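Acidic lectin (Psophocarpus tetragonolobus, PDB 1F9K) binds galactose-type sugars as a legume lectin containing calcium and manganese, with H-antigenic specificity, and acts as an agglutinin. Local coordinates at residues F153-V164 with V176-Y187; Y167-V176 with T188-K196. The protein carries 3 engineered substitutions. All coordinates share one frame; numbering follows the deposited sequence.

Contact 1: residues F153-V164 with V176-Y187. With NAG (2-acetamido-2-deoxy-beta-D-glucopyranose), chain C.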
loop_
_atom_site.group_PDB
_atom_site.type_symbol
_atom_site.label_atom_id
_atom_site.label_comp_id
_atom_site.label_asym_id
_atom_site.label_seq_id
_atom_site.Cartn_x
_atom_site.Cartn_y
_atom_site.Cartn_z
ATOM N N PHE A 153 -9.584 -6.486 -7.642
ATOM C CA PHE A 153 -9.610 -5.040 -7.883
ATOM C C PHE A 153 -10.429 -4.700 -9.132
ATOM O O PHE A 153 -10.576 -5.524 -10.043
ATOM C CB PHE A 153 -8.179 -4.460 -8.023
ATOM C CG PHE A 153 -7.501 -4.788 -9.333
ATOM C CD1 PHE A 153 -6.845 -6.004 -9.513
ATOM C CD2 PHE A 153 -7.594 -3.924 -10.407
ATOM C CE1 PHE A 153 -6.302 -6.356 -10.746
ATOM C CE2 PHE A 153 -7.053 -4.264 -11.647
ATOM C CZ PHE A 153 -6.405 -5.491 -11.814
ATOM N N GLN A 154 -10.977 -3.489 -9.157
ATOM C CA GLN A 154 -11.753 -3.013 -10.289
ATOM C C GLN A 154 -10.719 -2.462 -11.247
ATOM O O GLN A 154 -9.786 -1.785 -10.827
ATOM C CB GLN A 154 -12.674 -1.886 -9.855
ATOM C CG GLN A 154 -13.800 -2.331 -8.960
ATOM C CD GLN A 154 -14.910 -2.977 -9.749
ATOM O OE1 GLN A 154 -15.411 -2.383 -10.707
ATOM N NE2 GLN A 154 -15.306 -4.194 -9.362
ATOM N N LEU A 155 -10.852 -2.763 -12.525
ATOM C CA LEU A 155 -9.909 -2.245 -13.497
ATOM C C LEU A 155 -10.542 -1.034 -14.138
ATOM O O LEU A 155 -11.738 -1.059 -14.444
ATOM C CB LEU A 155 -9.638 -3.274 -14.580
ATOM C CG LEU A 155 -8.706 -2.812 -15.684
ATOM C CD1 LEU A 155 -7.278 -2.829 -15.161
ATOM C CD2 LEU A 155 -8.839 -3.728 -16.879
ATOM N N GLU A 156 -9.768 0.037 -14.329
ATOM C CA GLU A 156 -10.307 1.234 -14.979
ATOM C C GLU A 156 -9.909 1.089 -16.424
ATOM O O GLU A 156 -8.768 1.342 -16.781
ATOM C CB GLU A 156 -9.720 2.507 -14.377
ATOM C CG GLU A 156 -10.166 2.763 -12.951
ATOM C CD GLU A 156 -11.675 2.689 -12.790
ATOM O OE1 GLU A 156 -12.378 3.395 -13.541
ATOM O OE2 GLU A 156 -12.159 1.927 -11.916
ATOM N N ASN A 157 -10.858 0.679 -17.256
ATOM C CA ASN A 157 -10.561 0.424 -18.657
ATOM C C ASN A 157 -9.917 1.569 -19.400
ATOM O O ASN A 157 -10.535 2.609 -19.604
ATOM C CB ASN A 157 -11.822 -0.034 -19.403
ATOM C CG ASN A 157 -11.510 -0.978 -20.564
ATOM O OD1 ASN A 157 -12.366 -1.758 -20.980
ATOM N ND2 ASN A 157 -10.284 -0.910 -21.090
ATOM N N GLY A 158 -8.671 1.350 -19.812
ATOM C CA GLY A 158 -7.936 2.358 -20.546
ATOM C C GLY A 158 -7.395 3.469 -19.668
ATOM O O GLY A 158 -6.817 4.432 -20.183
ATOM N N GLY A 159 -7.596 3.334 -18.355
ATOM C CA GLY A 159 -7.121 4.315 -17.387
ATOM C C GLY A 159 -5.725 3.982 -16.892
ATOM O O GLY A 159 -5.344 2.810 -16.854
ATOM N N VAL A 160 -4.950 4.999 -16.518
ATOM C CA VAL A 160 -3.591 4.767 -16.039
ATOM C C VAL A 160 -3.546 4.199 -14.642
ATOM O O VAL A 160 -4.219 4.704 -13.738
ATOM C CB VAL A 160 -2.760 6.047 -16.016
ATOM C CG1 VAL A 160 -1.305 5.716 -15.639
ATOM C CG2 VAL A 160 -2.808 6.703 -17.364
ATOM N N ALA A 161 -2.733 3.161 -14.469
ATOM C CA ALA A 161 -2.583 2.519 -13.173
ATOM C C ALA A 161 -1.161 2.685 -12.629
ATOM O O ALA A 161 -0.174 2.497 -13.355
ATOM C CB ALA A 161 -2.930 1.036 -13.278
ATOM N N ASN A 162 -1.074 3.050 -11.348
ATOM C CA ASN A 162 0.205 3.230 -10.682
ATOM C C ASN A 162 0.460 2.060 -9.763
ATOM O O ASN A 162 -0.342 1.764 -8.881
ATOM C CB ASN A 162 0.219 4.548 -9.905
ATOM C CG ASN A 162 0.639 5.724 -10.771
ATOM O OD1 ASN A 162 1.824 5.885 -11.087
ATOM N ND2 ASN A 162 -0.329 6.541 -11.176
ATOM N N VAL A 163 1.582 1.389 -9.994
ATOM C CA VAL A 163 1.977 0.218 -9.219
ATOM C C VAL A 163 3.237 0.488 -8.414
ATOM O O VAL A 163 4.190 1.080 -8.908
ATOM C CB VAL A 163 2.270 -1.008 -10.159
ATOM C CG1 VAL A 163 2.829 -2.166 -9.378
ATOM C CG2 VAL A 163 1.000 -1.446 -10.870
ATOM N N VAL A 164 3.236 0.059 -7.166
ATOM C CA VAL A 164 4.417 0.184 -6.331
ATOM C C VAL A 164 4.658 -1.173 -5.698
ATOM O O VAL A 164 3.771 -1.735 -5.053
ATOM C CB VAL A 164 4.233 1.197 -5.216
ATOM C CG1 VAL A 164 5.381 1.104 -4.245
ATOM C CG2 VAL A 164 4.172 2.579 -5.800
ATOM N N VAL A 176 2.587 -4.944 -2.299
ATOM C CA VAL A 176 2.203 -4.457 -3.615
ATOM C C VAL A 176 1.075 -3.438 -3.505
ATOM O O VAL A 176 0.051 -3.700 -2.865
ATOM C CB VAL A 176 1.711 -5.609 -4.495
ATOM C CG1 VAL A 176 1.072 -5.078 -5.740
ATOM C CG2 VAL A 176 2.869 -6.488 -4.869
ATOM N N VAL A 177 1.254 -2.273 -4.117
ATOM C CA VAL A 177 0.201 -1.280 -4.075
ATOM C C VAL A 177 -0.194 -0.845 -5.472
ATOM O O VAL A 177 0.654 -0.509 -6.302
ATOM C CB VAL A 177 0.593 -0.053 -3.266
ATOM C CG1 VAL A 177 -0.585 0.926 -3.223
ATOM C CG2 VAL A 177 0.969 -0.472 -1.860
ATOM N N LEU A 178 -1.502 -0.868 -5.711
ATOM C CA LEU A 178 -2.090 -0.512 -6.986
ATOM C C LEU A 178 -2.972 0.708 -6.794
ATOM O O LEU A 178 -3.923 0.683 -6.003
ATOM C CB LEU A 178 -2.947 -1.674 -7.498
ATOM C CG LEU A 178 -3.674 -1.421 -8.820
ATOM C CD1 LEU A 178 -2.655 -1.181 -9.927
ATOM C CD2 LEU A 178 -4.563 -2.599 -9.151
ATOM N N ALA A 179 -2.675 1.774 -7.523
ATOM C CA ALA A 179 -3.476 2.981 -7.411
ATOM C C ALA A 179 -3.996 3.498 -8.752
ATOM O O ALA A 179 -3.299 3.470 -9.770
ATOM C CB ALA A 179 -2.667 4.073 -6.712
ATOM N N PHE A 180 -5.242 3.947 -8.736
ATOM C CA PHE A 180 -5.895 4.543 -9.891
ATOM C C PHE A 180 -6.280 5.921 -9.349
ATOM O O PHE A 180 -7.346 6.107 -8.762
ATOM C CB PHE A 180 -7.151 3.761 -10.285
ATOM C CG PHE A 180 -6.871 2.500 -11.034
ATOM C CD1 PHE A 180 -6.394 2.549 -12.336
ATOM C CD2 PHE A 180 -7.099 1.255 -10.448
ATOM C CE1 PHE A 180 -6.147 1.375 -13.051
ATOM C CE2 PHE A 180 -6.851 0.072 -11.165
ATOM C CZ PHE A 180 -6.375 0.139 -12.469
ATOM N N HIS A 181 -5.392 6.883 -9.522
ATOM C CA HIS A 181 -5.625 8.222 -9.011
ATOM C C HIS A 181 -6.831 8.965 -9.608
ATOM O O HIS A 181 -7.612 9.578 -8.872
ATOM C CB HIS A 181 -4.334 9.019 -9.177
ATOM C CG HIS A 181 -3.204 8.498 -8.342
ATOM N ND1 HIS A 181 -1.915 8.368 -8.818
ATOM C CD2 HIS A 181 -3.171 8.064 -7.059
ATOM C CE1 HIS A 181 -1.137 7.873 -7.869
ATOM N NE2 HIS A 181 -1.878 7.679 -6.791
ATOM N N SER A 182 -6.995 8.898 -10.926
ATOM C CA SER A 182 -8.108 9.577 -11.591
ATOM C C SER A 182 -9.430 9.334 -10.871
ATOM O O SER A 182 -10.205 10.253 -10.639
ATOM C CB SER A 182 -8.236 9.100 -13.047
ATOM O OG SER A 182 -8.671 7.747 -13.128
ATOM N N VAL A 183 -9.681 8.078 -10.531
ATOM C CA VAL A 183 -10.905 7.678 -9.839
ATOM C C VAL A 183 -10.685 7.673 -8.315
ATOM O O VAL A 183 -11.636 7.650 -7.518
ATOM C CB VAL A 183 -11.313 6.277 -10.312
ATOM C CG1 VAL A 183 -12.616 5.843 -9.652
ATOM C CG2 VAL A 183 -11.432 6.289 -11.823
ATOM N N GLY A 184 -9.410 7.700 -7.931
ATOM C CA GLY A 184 -9.044 7.690 -6.536
ATOM C C GLY A 184 -9.366 6.382 -5.843
ATOM O O GLY A 184 -10.226 6.336 -4.971
ATOM N N THR A 185 -8.679 5.313 -6.229
ATOM C CA THR A 185 -8.892 4.002 -5.615
ATOM C C THR A 185 -7.541 3.408 -5.263
ATOM O O THR A 185 -6.575 3.571 -6.002
ATOM C CB THR A 185 -9.602 3.001 -6.563
ATOM O OG1 THR A 185 -8.773 2.760 -7.705
ATOM C CG2 THR A 185 -10.952 3.537 -7.016
ATOM N N VAL A 186 -7.472 2.713 -4.132
ATOM C CA VAL A 186 -6.214 2.109 -3.710
ATOM C C VAL A 186 -6.367 0.658 -3.285
ATOM O O VAL A 186 -7.208 0.319 -2.456
ATOM C CB VAL A 186 -5.557 2.894 -2.543
ATOM C CG1 VAL A 186 -4.050 2.896 -2.731
ATOM C CG2 VAL A 186 -6.092 4.319 -2.481
ATOM N N TYR A 187 -5.530 -0.186 -3.871
ATOM C CA TYR A 187 -5.523 -1.610 -3.586
ATOM C C TYR A 187 -4.159 -1.985 -3.016
ATOM O O TYR A 187 -3.130 -1.744 -3.649
ATOM C CB TYR A 187 -5.782 -2.390 -4.872
ATOM C CG TYR A 187 -7.114 -2.051 -5.504
ATOM C CD1 TYR A 187 -8.307 -2.579 -5.013
ATOM C CD2 TYR A 187 -7.185 -1.165 -6.572
ATOM C CE1 TYR A 187 -9.538 -2.220 -5.582
ATOM C CE2 TYR A 187 -8.410 -0.798 -7.140
ATOM C CZ TYR A 187 -9.578 -1.321 -6.645
ATOM O OH TYR A 187 -10.774 -0.918 -7.201
HETATM C C1 NAG C . -4.636 3.032 -23.171
HETATM C C2 NAG C . -4.515 4.534 -23.461
HETATM C C3 NAG C . -5.470 4.910 -24.582
HETATM C C4 NAG C . -5.111 4.063 -25.795
HETATM C C5 NAG C . -5.154 2.562 -25.453
HETATM C C6 NAG C . -4.654 1.730 -26.597
HETATM C C7 NAG C . -3.956 6.319 -21.952
HETATM C C8 NAG C . -4.326 7.116 -20.711
HETATM N N2 NAG C . -4.789 5.334 -22.286
HETATM O O3 NAG C . -5.343 6.296 -24.890
HETATM O O4 NAG C . -6.015 4.342 -26.845
HETATM O O5 NAG C . -4.284 2.277 -24.340
HETATM O O6 NAG C . -3.255 1.887 -26.730
HETATM O O7 NAG C . -2.926 6.587 -22.584
#

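Contact 2: residues Y167-V176 with T188-K196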
loop_
_atom_site.group_PDB
_atom_site.type_symbol
_atom_site.label_atom_id
_atom_site.label_comp_id
_atom_site.label_asym_id
_atom_site.label_seq_id
_atom_site.Cartn_x
_atom_site.Cartn_y
_atom_site.Cartn_z
ATOM N N TYR A 167 9.972 -4.464 -1.225
ATOM C CA TYR A 167 10.454 -5.610 -0.443
ATOM C C TYR A 167 11.493 -5.174 0.591
ATOM O O TYR A 167 12.476 -4.522 0.247
ATOM C CB TYR A 167 11.090 -6.665 -1.353
ATOM C CG TYR A 167 11.566 -7.893 -0.604
ATOM C CD1 TYR A 167 10.670 -8.674 0.119
ATOM C CD2 TYR A 167 12.905 -8.284 -0.626
ATOM C CE1 TYR A 167 11.089 -9.818 0.805
ATOM C CE2 TYR A 167 13.337 -9.427 0.062
ATOM C CZ TYR A 167 12.420 -10.188 0.772
ATOM O OH TYR A 167 12.810 -11.328 1.442
ATOM N N ASP A 168 11.269 -5.520 1.857
ATOM C CA ASP A 168 12.206 -5.174 2.923
ATOM C C ASP A 168 12.931 -6.430 3.374
ATOM O O ASP A 168 12.334 -7.273 4.035
ATOM C CB ASP A 168 11.475 -4.576 4.119
ATOM C CG ASP A 168 10.777 -3.289 3.781
ATOM O OD1 ASP A 168 11.392 -2.430 3.116
ATOM O OD2 ASP A 168 9.613 -3.122 4.188
ATOM N N SER A 169 14.208 -6.564 3.024
ATOM C CA SER A 169 14.985 -7.742 3.420
ATOM C C SER A 169 14.860 -8.046 4.929
ATOM O O SER A 169 14.515 -9.167 5.321
ATOM C CB SER A 169 16.447 -7.545 3.044
ATOM N N PRO A 170 15.113 -7.040 5.793
ATOM C CA PRO A 170 15.025 -7.216 7.247
ATOM C C PRO A 170 13.761 -7.890 7.782
ATOM O O PRO A 170 13.833 -8.664 8.722
ATOM C CB PRO A 170 15.177 -5.792 7.776
ATOM C CG PRO A 170 14.634 -4.954 6.668
ATOM C CD PRO A 170 15.270 -5.610 5.468
ATOM N N THR A 171 12.605 -7.592 7.201
ATOM C CA THR A 171 11.351 -8.182 7.667
ATOM C C THR A 171 10.792 -9.257 6.754
ATOM O O THR A 171 9.867 -9.969 7.133
ATOM C CB THR A 171 10.241 -7.120 7.837
ATOM O OG1 THR A 171 10.213 -6.251 6.692
ATOM C CG2 THR A 171 10.469 -6.314 9.090
ATOM N N LYS A 172 11.359 -9.372 5.557
ATOM C CA LYS A 172 10.913 -10.345 4.551
ATOM C C LYS A 172 9.481 -10.049 4.081
ATOM O O LYS A 172 8.739 -10.945 3.699
ATOM C CB LYS A 172 11.021 -11.776 5.093
ATOM C CG LYS A 172 12.428 -12.123 5.536
ATOM C CD LYS A 172 12.761 -13.607 5.381
ATOM C CE LYS A 172 12.054 -14.501 6.405
ATOM N NZ LYS A 172 12.476 -15.946 6.307
ATOM N N ILE A 173 9.115 -8.772 4.099
ATOM C CA ILE A 173 7.797 -8.335 3.687
ATOM C C ILE A 173 7.735 -7.806 2.264
ATOM O O ILE A 173 8.432 -6.843 1.920
ATOM C CB ILE A 173 7.293 -7.211 4.583
ATOM C CG1 ILE A 173 7.133 -7.721 6.007
ATOM C CG2 ILE A 173 5.990 -6.662 4.045
ATOM C CD1 ILE A 173 6.586 -6.678 6.951
ATOM N N LEU A 174 6.889 -8.434 1.445
ATOM C CA LEU A 174 6.675 -8.003 0.070
ATOM C C LEU A 174 5.301 -7.365 0.036
ATOM O O LEU A 174 4.310 -8.011 0.350
ATOM C CB LEU A 174 6.685 -9.174 -0.898
ATOM C CG LEU A 174 6.383 -8.646 -2.304
ATOM C CD1 LEU A 174 7.680 -8.218 -3.029
ATOM C CD2 LEU A 174 5.659 -9.727 -3.065
ATOM N N ASN A 175 5.256 -6.092 -0.332
ATOM C CA ASN A 175 4.009 -5.360 -0.404
ATOM C C ASN A 175 3.809 -4.790 -1.794
ATOM O O ASN A 175 4.736 -4.223 -2.385
ATOM C CB ASN A 175 4.008 -4.223 0.615
ATOM C CG ASN A 175 2.805 -3.295 0.460
ATOM O OD1 ASN A 175 1.655 -3.709 0.573
ATOM N ND2 ASN A 175 3.074 -2.032 0.196
ATOM N N VAL A 176 2.587 -4.944 -2.299
ATOM C CA VAL A 176 2.203 -4.457 -3.615
ATOM C C VAL A 176 1.075 -3.438 -3.505
ATOM O O VAL A 176 0.051 -3.700 -2.865
ATOM C CB VAL A 176 1.711 -5.609 -4.495
ATOM C CG1 VAL A 176 1.072 -5.078 -5.740
ATOM C CG2 VAL A 176 2.869 -6.488 -4.869
ATOM N N THR A 188 -4.149 -2.560 -1.815
ATOM C CA THR A 188 -2.891 -2.960 -1.200
ATOM C C THR A 188 -2.914 -4.425 -0.743
ATOM O O THR A 188 -3.859 -4.873 -0.106
ATOM C CB THR A 188 -2.543 -2.041 -0.027
ATOM O OG1 THR A 188 -1.197 -2.302 0.375
ATOM C CG2 THR A 188 -3.484 -2.280 1.150
ATOM N N LEU A 189 -1.861 -5.155 -1.092
ATOM C CA LEU A 189 -1.735 -6.575 -0.777
ATOM C C LEU A 189 -0.297 -6.928 -0.393
ATOM O O LEU A 189 0.638 -6.580 -1.112
ATOM C CB LEU A 189 -2.137 -7.394 -1.997
ATOM C CG LEU A 189 -1.949 -8.902 -1.917
ATOM C CD1 LEU A 189 -3.007 -9.508 -1.013
ATOM C CD2 LEU A 189 -2.065 -9.479 -3.299
ATOM N N SER A 190 -0.120 -7.641 0.718
ATOM C CA SER A 190 1.218 -8.011 1.185
ATOM C C SER A 190 1.319 -9.441 1.710
ATOM O O SER A 190 0.357 -10.005 2.245
ATOM C CB SER A 190 1.672 -7.070 2.312
ATOM O OG SER A 190 1.174 -5.761 2.111
ATOM N N ASN A 191 2.504 -10.020 1.576
ATOM C CA ASN A 191 2.737 -11.366 2.070
ATOM C C ASN A 191 4.197 -11.519 2.443
ATOM O O ASN A 191 4.985 -10.597 2.253
ATOM C CB ASN A 191 2.389 -12.403 1.017
ATOM C CG ASN A 191 2.302 -13.795 1.599
ATOM O OD1 ASN A 191 2.262 -14.792 0.874
ATOM N ND2 ASN A 191 2.254 -13.869 2.929
ATOM N N ILE A 192 4.556 -12.681 2.975
ATOM C CA ILE A 192 5.938 -12.935 3.359
ATOM C C ILE A 192 6.674 -13.774 2.325
ATOM O O ILE A 192 6.203 -14.832 1.916
ATOM C CB ILE A 192 6.035 -13.624 4.737
ATOM C CG1 ILE A 192 5.905 -12.573 5.847
ATOM C CG2 ILE A 192 7.353 -14.369 4.854
ATOM C CD1 ILE A 192 6.110 -13.127 7.219
ATOM N N VAL A 193 7.842 -13.284 1.919
ATOM C CA VAL A 193 8.658 -13.946 0.924
ATOM C C VAL A 193 10.125 -13.888 1.328
ATOM O O VAL A 193 10.648 -12.835 1.714
ATOM C CB VAL A 193 8.513 -13.265 -0.452
ATOM C CG1 VAL A 193 9.223 -14.076 -1.492
ATOM C CG2 VAL A 193 7.057 -13.110 -0.822
ATOM N N ASP A 194 10.783 -15.034 1.223
ATOM C CA ASP A 194 12.193 -15.160 1.552
ATOM C C ASP A 194 12.934 -15.346 0.228
ATOM O O ASP A 194 13.028 -16.471 -0.289
ATOM C CB ASP A 194 12.384 -16.381 2.452
ATOM C CG ASP A 194 13.771 -16.459 3.052
ATOM O OD1 ASP A 194 14.659 -15.700 2.609
ATOM O OD2 ASP A 194 13.972 -17.285 3.968
ATOM N N LEU A 195 13.458 -14.249 -0.320
ATOM C CA LEU A 195 14.156 -14.300 -1.614
ATOM C C LEU A 195 15.301 -15.296 -1.698
ATOM O O LEU A 195 15.490 -15.946 -2.723
ATOM C CB LEU A 195 14.664 -12.910 -2.013
ATOM C CG LEU A 195 13.568 -11.939 -2.475
ATOM C CD1 LEU A 195 14.192 -10.614 -2.876
ATOM C CD2 LEU A 195 12.790 -12.553 -3.637
ATOM N N LYS A 196 16.062 -15.420 -0.618
ATOM C CA LYS A 196 17.178 -16.354 -0.596
ATOM C C LYS A 196 16.677 -17.774 -0.815
ATOM O O LYS A 196 17.229 -18.526 -1.610
ATOM C CB LYS A 196 17.916 -16.256 0.738
#

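Contact 1: residues F153-V164 with V176-Y187
F153 and Y187 form an edge-to-face aromatic pair. The edge of F153 points to the Y187 face, with ring centroids 5.8 Å apart and planes at 65°. F153 CB sits over the centre of the Y187 ring, 3.4 Å from its centroid. The F153 ring reaches on to L178 because CG stands between the backbone N and the carbonyl carbon (chi1 74°). L178 CD2 then lies over one F153 face, 3.8 Å from the centroid. F180 is packed by several groups. E156 CG lies over one face of its ring, offset toward the rim. A161 CB approaches CE1 obliquely, and G159 O is at the edge.

The regular part is antiparallel strand pairing. N162 pairs with A179 and V164 with V177, each through two backbone hydrogen bonds. One is N162 N to A179 O, at 2.8 Å. V163 and L178 form the non-hydrogen-bonded pair between them. L178 also meets I138 and F124 of the facing sheet. H181 meets H181 of the second subunit.

At the turn E156-G159, type II, G158 O accepts a hydrogen bond from N2 of the bound NAG, 3.1 Å away. V160 CG2 lies near the NAG methyl C8.

Backbone bonds thus set the register of 161-164 against 176-180. Ring faces and aliphatic groups hold loop 153-160 against 178-187, with one weak polar bond, Q154 N to Y187 OH at 3.2 Å.

Contact 2: residues Y167-V176 with T188-K196
The Y167 ring meets V193 and L195. V193 O lies at the ring edge, near its plane, and L195 CD1 comes in obliquely at CE2. Over one face, offset toward the rim, is the backbone N of S169 from the same segment. Y167 OH donates to V193 O at 2.6 Å, tilted 25° from the carbonyl plane. The same hydroxyl takes a weak bond from L195 N at 3.5 Å.

The amide of N175 uses OD1 to accept a bond from S190 OG at 2.6 Å. N175 CG is anti to the backbone N (chi1 172°), which carries OD1 across to the neighbouring strand. K172 NZ makes a salt bridge with D194 OD2 at 3.1 Å, a weak bond. D194 is the N-cap residue of helix 195-198.

L174-N191 and V176-L189 are hydrogen-bonded antiparallel pairs. V193 N continues the pairing, bonding K172 O at 3.1 Å. L174 and V176 touch strands 120-125 and 137-142, and L189 touches I138 of the latter. N175 lies on the other side and packs on N175 of the second subunit.

The strands form the antiparallel hairpin 173-180/185-192 of the legume lectin back sheet. The G1 beta bulge of K172 and I173, facing D168, lies in the preceding hairpin, 161-168/173-180.

How the contacts relate
The chain runs through loop 153-160 into strand 161-168, turns back along 173-180, turns again into 185-192 and leads into helix 195-198. Contact 1 closes the loop between 161-164 and 176-180. Contact 2 closes the next one, between 173-176 and 188-192. Contact 1 also holds loop 153-160 against 178-187, and contact 2 ties Y167, near the end of strand 161-168, to the start of helix 195-198. The segments alternate along the chain, so the two contacts cross rather than nest, and V176 belongs to both. Strand 173-180 is therefore the middle strand, paired on one edge in contact 1 and on the other in contact 2. Both contacts reach the second subunit.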